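Uncharacterized peroxidase-related protein (Silicibacter sp., PDB 2PFX) is of unknown function but is probably a peroxidase-related oxidoreductase of the all-helical, AhpD-like carboxymuconolactone decarboxylase family. Local coordinates at residues 76-81 / 109-114; 93-98 / 184-189. One frame throughout, in Å; residues are numbered along the deposited sequence.

Following the chain, residues 76-81 of helix 70-84 come first, then 93-98 of helix 87-101, 109-114 at the end of helix 104-112, and 184-189 in the tail after helix 155-178. Interaction 1 closes a loop of 27 residues and brings the first and third of three consecutive helices together. Interaction 2 closes a longer one of 85 residues, binding the C-terminal tail to the middle helix. The segments alternate along the sequence, so the two loops cross. Val78 joins them in space: one methyl serves interaction 1, while CG2 packs on the backbone of His93 and Gly94. Helix 87-101 thus packs against helix 70-84 and, in interaction 2, carries the C-terminal tail.

Interaction 1. Residues 76-81 / 109-114; sequences IAVVVS and MLVMNY
Val78 lays its CG1 methyl against the backbone at the Leu110-Val111 junction, where helix 70-84 packs on the end of helix 104-112 in the all-helical AhpD-like fold. Val78 CG1 stands anti to the backbone N (chi1 176°), 3.5 Å from C of Leu110, with N of Val111 just beyond. It also meets CB of Leu110. The CB of Val111 points away from helix 70-84, yet its CG2 still comes to 3.6 Å from Val78 CG1. Short, branched valines suit the interface because they fill it without holding the helices apart; the CA atoms of Val79 and Leu110 are 5.7 Å apart. The side chains that meet here are buried and in van der Waals contact, and the longer Leu110 adds CD2 at 4.4 Å from CG2 of Val79.

Tyr114 continues the seam beyond the helix end, which Asn113 marks by leaving helical geometry. Its CG sits between the backbone N and the carbonyl carbon (chi1 79°), and its side chain crosses that of Val79 obliquely. A tyrosine fits here because its ring offers an apolar face while its OH finds a hydrogen-bonding partner in Asp128 on helix 121-136, where Leu127 also packs on both Val79 and Tyr114. The two valine methyls divide the work: CG2 of Val79 meets CB of Tyr114 at 3.6 Å, whereas CG1 lies 4.0 Å above the ring plane, offset toward the rim, over CD1.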
# COMPACT_ATOMS: atom_id res chain seq x y z
N ILE A 76 -10.68 -15.95 -14.47
CA ILE A 76 -9.68 -14.91 -14.46
C ILE A 76 -10.38 -13.58 -14.30
O ILE A 76 -10.01 -12.73 -13.50
CB ILE A 76 -8.83 -14.92 -15.73
CG1 ILE A 76 -7.81 -16.06 -15.82
CG2 ILE A 76 -8.08 -13.61 -15.92
CD1 ILE A 76 -7.20 -16.24 -17.21
N ALA A 77 -11.45 -13.45 -15.09
CA ALA A 77 -12.18 -12.18 -15.07
C ALA A 77 -12.64 -11.79 -13.67
O ALA A 77 -12.53 -10.64 -13.24
CB ALA A 77 -13.38 -12.29 -15.99
N VAL A 78 -13.20 -12.76 -12.98
CA VAL A 78 -13.72 -12.51 -11.63
C VAL A 78 -12.64 -12.23 -10.62
O VAL A 78 -12.78 -11.40 -9.72
CB VAL A 78 -14.57 -13.70 -11.15
CG1 VAL A 78 -15.03 -13.50 -9.71
CG2 VAL A 78 -15.75 -13.87 -12.07
N VAL A 79 -11.52 -12.93 -10.71
CA VAL A 79 -10.43 -12.66 -9.77
C VAL A 79 -9.89 -11.26 -10.00
O VAL A 79 -9.68 -10.47 -9.06
CB VAL A 79 -9.35 -13.74 -9.92
CG1 VAL A 79 -8.05 -13.33 -9.26
CG2 VAL A 79 -9.89 -15.05 -9.35
N VAL A 80 -9.65 -10.87 -11.24
CA VAL A 80 -9.26 -9.48 -11.54
C VAL A 80 -10.28 -8.52 -10.96
O VAL A 80 -9.92 -7.58 -10.25
CB VAL A 80 -9.07 -9.25 -13.05
CG1 VAL A 80 -8.69 -7.80 -13.34
CG2 VAL A 80 -7.98 -10.18 -13.59
N SER A 81 -11.57 -8.73 -11.24
CA SER A 81 -12.62 -7.84 -10.77
C SER A 81 -12.72 -7.73 -9.26
O SER A 81 -13.10 -6.72 -8.70
CB SER A 81 -13.98 -8.37 -11.24
OG SER A 81 -13.97 -8.53 -12.64
N MSE A 109 -16.76 -17.84 -4.15
CA MSE A 109 -15.37 -17.92 -3.72
C MSE A 109 -14.49 -17.01 -4.54
O MSE A 109 -13.65 -16.32 -3.99
CB MSE A 109 -14.85 -19.37 -3.80
CG MSE A 109 -15.41 -20.28 -2.73
SE MSE A 109 -14.98 -22.13 -3.18
CE MSE A 109 -15.01 -22.70 -1.34
N LEU A 110 -14.65 -16.97 -5.86
CA LEU A 110 -13.77 -16.16 -6.70
C LEU A 110 -14.08 -14.68 -6.51
O LEU A 110 -13.20 -13.84 -6.59
CB LEU A 110 -13.89 -16.57 -8.16
CG LEU A 110 -13.54 -18.02 -8.51
CD1 LEU A 110 -13.44 -18.25 -10.01
CD2 LEU A 110 -12.23 -18.48 -7.89
N VAL A 111 -15.37 -14.41 -6.26
CA VAL A 111 -15.77 -13.02 -6.06
C VAL A 111 -15.17 -12.47 -4.78
O VAL A 111 -14.71 -11.32 -4.70
CB VAL A 111 -17.31 -12.92 -6.05
CG1 VAL A 111 -17.78 -11.63 -5.40
CG2 VAL A 111 -17.83 -13.01 -7.48
N MSE A 112 -15.14 -13.31 -3.74
CA MSE A 112 -14.75 -12.92 -2.40
C MSE A 112 -13.30 -13.13 -2.04
O MSE A 112 -12.61 -12.23 -1.55
CB MSE A 112 -15.62 -13.71 -1.40
CG MSE A 112 -17.12 -13.38 -1.56
SE MSE A 112 -18.18 -14.59 -0.55
CE MSE A 112 -19.86 -13.69 -0.77
N ASN A 113 -12.77 -14.32 -2.21
CA ASN A 113 -11.34 -14.52 -1.95
C ASN A 113 -10.91 -15.81 -2.65
O ASN A 113 -11.19 -16.86 -2.08
CB ASN A 113 -11.03 -14.62 -0.47
CG ASN A 113 -9.57 -14.93 -0.19
OD1 ASN A 113 -8.73 -14.90 -1.09
ND2 ASN A 113 -9.21 -15.22 1.05
N TYR A 114 -10.34 -15.72 -3.84
CA TYR A 114 -10.16 -16.90 -4.66
C TYR A 114 -9.27 -17.95 -4.00
O TYR A 114 -9.29 -19.14 -4.35
CB TYR A 114 -9.59 -16.50 -6.02
CG TYR A 114 -8.11 -16.23 -6.04
CD1 TYR A 114 -7.61 -14.99 -5.64
CD2 TYR A 114 -7.20 -17.20 -6.45
CE1 TYR A 114 -6.25 -14.74 -5.65
CE2 TYR A 114 -5.85 -16.95 -6.46
CZ TYR A 114 -5.38 -15.72 -6.06
OH TYR A 114 -4.03 -15.44 -6.07

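Interaction 2. Residues 93-98 / 184-189; sequences HGAAVR and AEYHGQ
Arg98 reaches from helix 87-101 to the C-terminal tail and holds the backbone carbonyl of Gln189 with two nitrogens of its guanidinium. NE and NH2 each donate to Gln189 O at 2.9 Å, both with an N-H...O angle of 146°, so that one oxygen takes a side-on, forked pair of bonds. The oxygen lies almost exactly in the guanidinium plane. NH2 approaches it in the carbonyl plane, on a lone pair, while NE comes nearly along the C=O axis. NH2 also stands 3.1 Å from Tyr186 O, at the edge of the same group. The arginine chain bends at chi3 (-66°), and the guanidinium lies back over its own helix, with CA of Ala95 3.5 Å above one face and offset toward the rim. Arginine suits this place because its long chain can span the gap and its several N-H groups can serve backbone oxygens; the delocalised positive charge would probably polarise the Gln189 carbonyl.

Ala95, one turn earlier, points its methyl at the tail. Its CB meets CD1 of Tyr186 at 3.9 Å, and the small side chain lets the aromatic ring and the guanidinium both come close to the helix. Gln189 accepts both bonds with its main-chain O, and its side-chain OE1 comes to 4.4 Å from CB of Ala95.

Around this contact, Val97 of helix 87-101 packs on Val78 of helix 70-84 and on Leu110 of helix 104-112, and Pro104 touches Arg98. Met36, in a loop, covers Tyr186 and Gln189. The tail thus lies along helix 87-101, whose other contacts reach helices 70-84 and 104-112, and His187 brings it to Gln105 of a second subunit.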
# COMPACT_ATOMS: atom_id res chain seq x y z
N HIS A 93 -19.66 -11.32 -14.41
CA HIS A 93 -18.75 -12.46 -14.65
C HIS A 93 -18.86 -13.48 -13.53
O HIS A 93 -18.67 -14.69 -13.75
CB HIS A 93 -17.34 -11.91 -14.84
CG HIS A 93 -17.30 -11.19 -16.15
ND1 HIS A 93 -17.29 -11.85 -17.36
CD2 HIS A 93 -17.35 -9.86 -16.44
CE1 HIS A 93 -17.29 -10.97 -18.35
NE2 HIS A 93 -17.32 -9.75 -17.83
N GLY A 94 -19.23 -13.03 -12.34
CA GLY A 94 -19.63 -13.93 -11.28
C GLY A 94 -20.72 -14.89 -11.74
O GLY A 94 -20.64 -16.10 -11.53
N ALA A 95 -21.76 -14.38 -12.37
CA ALA A 95 -22.87 -15.11 -12.95
C ALA A 95 -22.36 -16.13 -13.96
O ALA A 95 -22.75 -17.29 -13.96
CB ALA A 95 -23.88 -14.17 -13.62
N ALA A 96 -21.45 -15.65 -14.81
CA ALA A 96 -20.85 -16.49 -15.84
C ALA A 96 -20.12 -17.68 -15.24
O ALA A 96 -20.27 -18.81 -15.74
CB ALA A 96 -19.91 -15.68 -16.72
N VAL A 97 -19.34 -17.47 -14.19
CA VAL A 97 -18.70 -18.59 -13.50
C VAL A 97 -19.74 -19.51 -12.88
O VAL A 97 -19.63 -20.75 -12.95
CB VAL A 97 -17.69 -18.07 -12.46
CG1 VAL A 97 -17.17 -19.17 -11.56
CG2 VAL A 97 -16.53 -17.43 -13.21
N ARG A 98 -20.80 -18.97 -12.26
CA ARG A 98 -21.80 -19.86 -11.67
C ARG A 98 -22.45 -20.71 -12.77
O ARG A 98 -22.70 -21.90 -12.58
CB ARG A 98 -22.87 -19.08 -10.89
CG ARG A 98 -22.38 -18.21 -9.74
CD ARG A 98 -23.55 -17.82 -8.88
NE ARG A 98 -24.53 -16.95 -9.53
CZ ARG A 98 -24.37 -15.65 -9.68
NH1 ARG A 98 -23.29 -15.03 -9.24
NH2 ARG A 98 -25.30 -14.92 -10.28
N ALA A 184 -30.04 -6.01 -13.71
CA ALA A 184 -30.56 -6.57 -12.46
C ALA A 184 -30.75 -8.07 -12.54
O ALA A 184 -30.70 -8.74 -11.51
CB ALA A 184 -31.87 -5.86 -12.12
N GLU A 185 -30.93 -8.60 -13.75
CA GLU A 185 -31.22 -10.01 -13.91
C GLU A 185 -30.07 -10.89 -13.46
O GLU A 185 -30.31 -12.03 -13.05
CB GLU A 185 -31.51 -10.36 -15.38
CG GLU A 185 -32.82 -9.74 -15.87
CD GLU A 185 -32.57 -8.50 -16.70
OE1 GLU A 185 -31.93 -7.57 -16.17
OE2 GLU A 185 -33.01 -8.44 -17.87
N TYR A 186 -28.84 -10.39 -13.55
CA TYR A 186 -27.71 -11.25 -13.21
C TYR A 186 -27.73 -11.82 -11.81
O TYR A 186 -27.27 -12.95 -11.56
CB TYR A 186 -26.44 -10.43 -13.35
CG TYR A 186 -25.88 -10.25 -14.74
CD1 TYR A 186 -25.59 -11.31 -15.58
CD2 TYR A 186 -25.61 -8.97 -15.24
CE1 TYR A 186 -25.07 -11.12 -16.85
CE2 TYR A 186 -25.09 -8.78 -16.50
CZ TYR A 186 -24.82 -9.85 -17.32
OH TYR A 186 -24.31 -9.60 -18.58
N HIS A 187 -28.20 -11.03 -10.85
CA HIS A 187 -27.97 -11.31 -9.44
C HIS A 187 -28.57 -12.65 -9.04
O HIS A 187 -27.96 -13.38 -8.27
CB HIS A 187 -28.57 -10.20 -8.56
CG HIS A 187 -27.90 -8.89 -8.74
ND1 HIS A 187 -26.65 -8.61 -8.22
CD2 HIS A 187 -28.29 -7.76 -9.39
CE1 HIS A 187 -26.32 -7.37 -8.53
NE2 HIS A 187 -27.28 -6.83 -9.25
N GLY A 188 -29.75 -12.94 -9.56
CA GLY A 188 -30.47 -14.12 -9.13
C GLY A 188 -30.24 -15.37 -9.95
O GLY A 188 -30.85 -16.40 -9.66
N GLN A 189 -29.39 -15.28 -10.95
CA GLN A 189 -29.15 -16.34 -11.91
C GLN A 189 -28.18 -17.38 -11.39
O GLN A 189 -27.19 -17.05 -10.76
CB GLN A 189 -28.58 -15.74 -13.21
CG GLN A 189 -29.61 -14.97 -14.01
CD GLN A 189 -29.08 -14.42 -15.31
OE1 GLN A 189 -27.88 -14.20 -15.53
NE2 GLN A 189 -30.00 -14.17 -16.24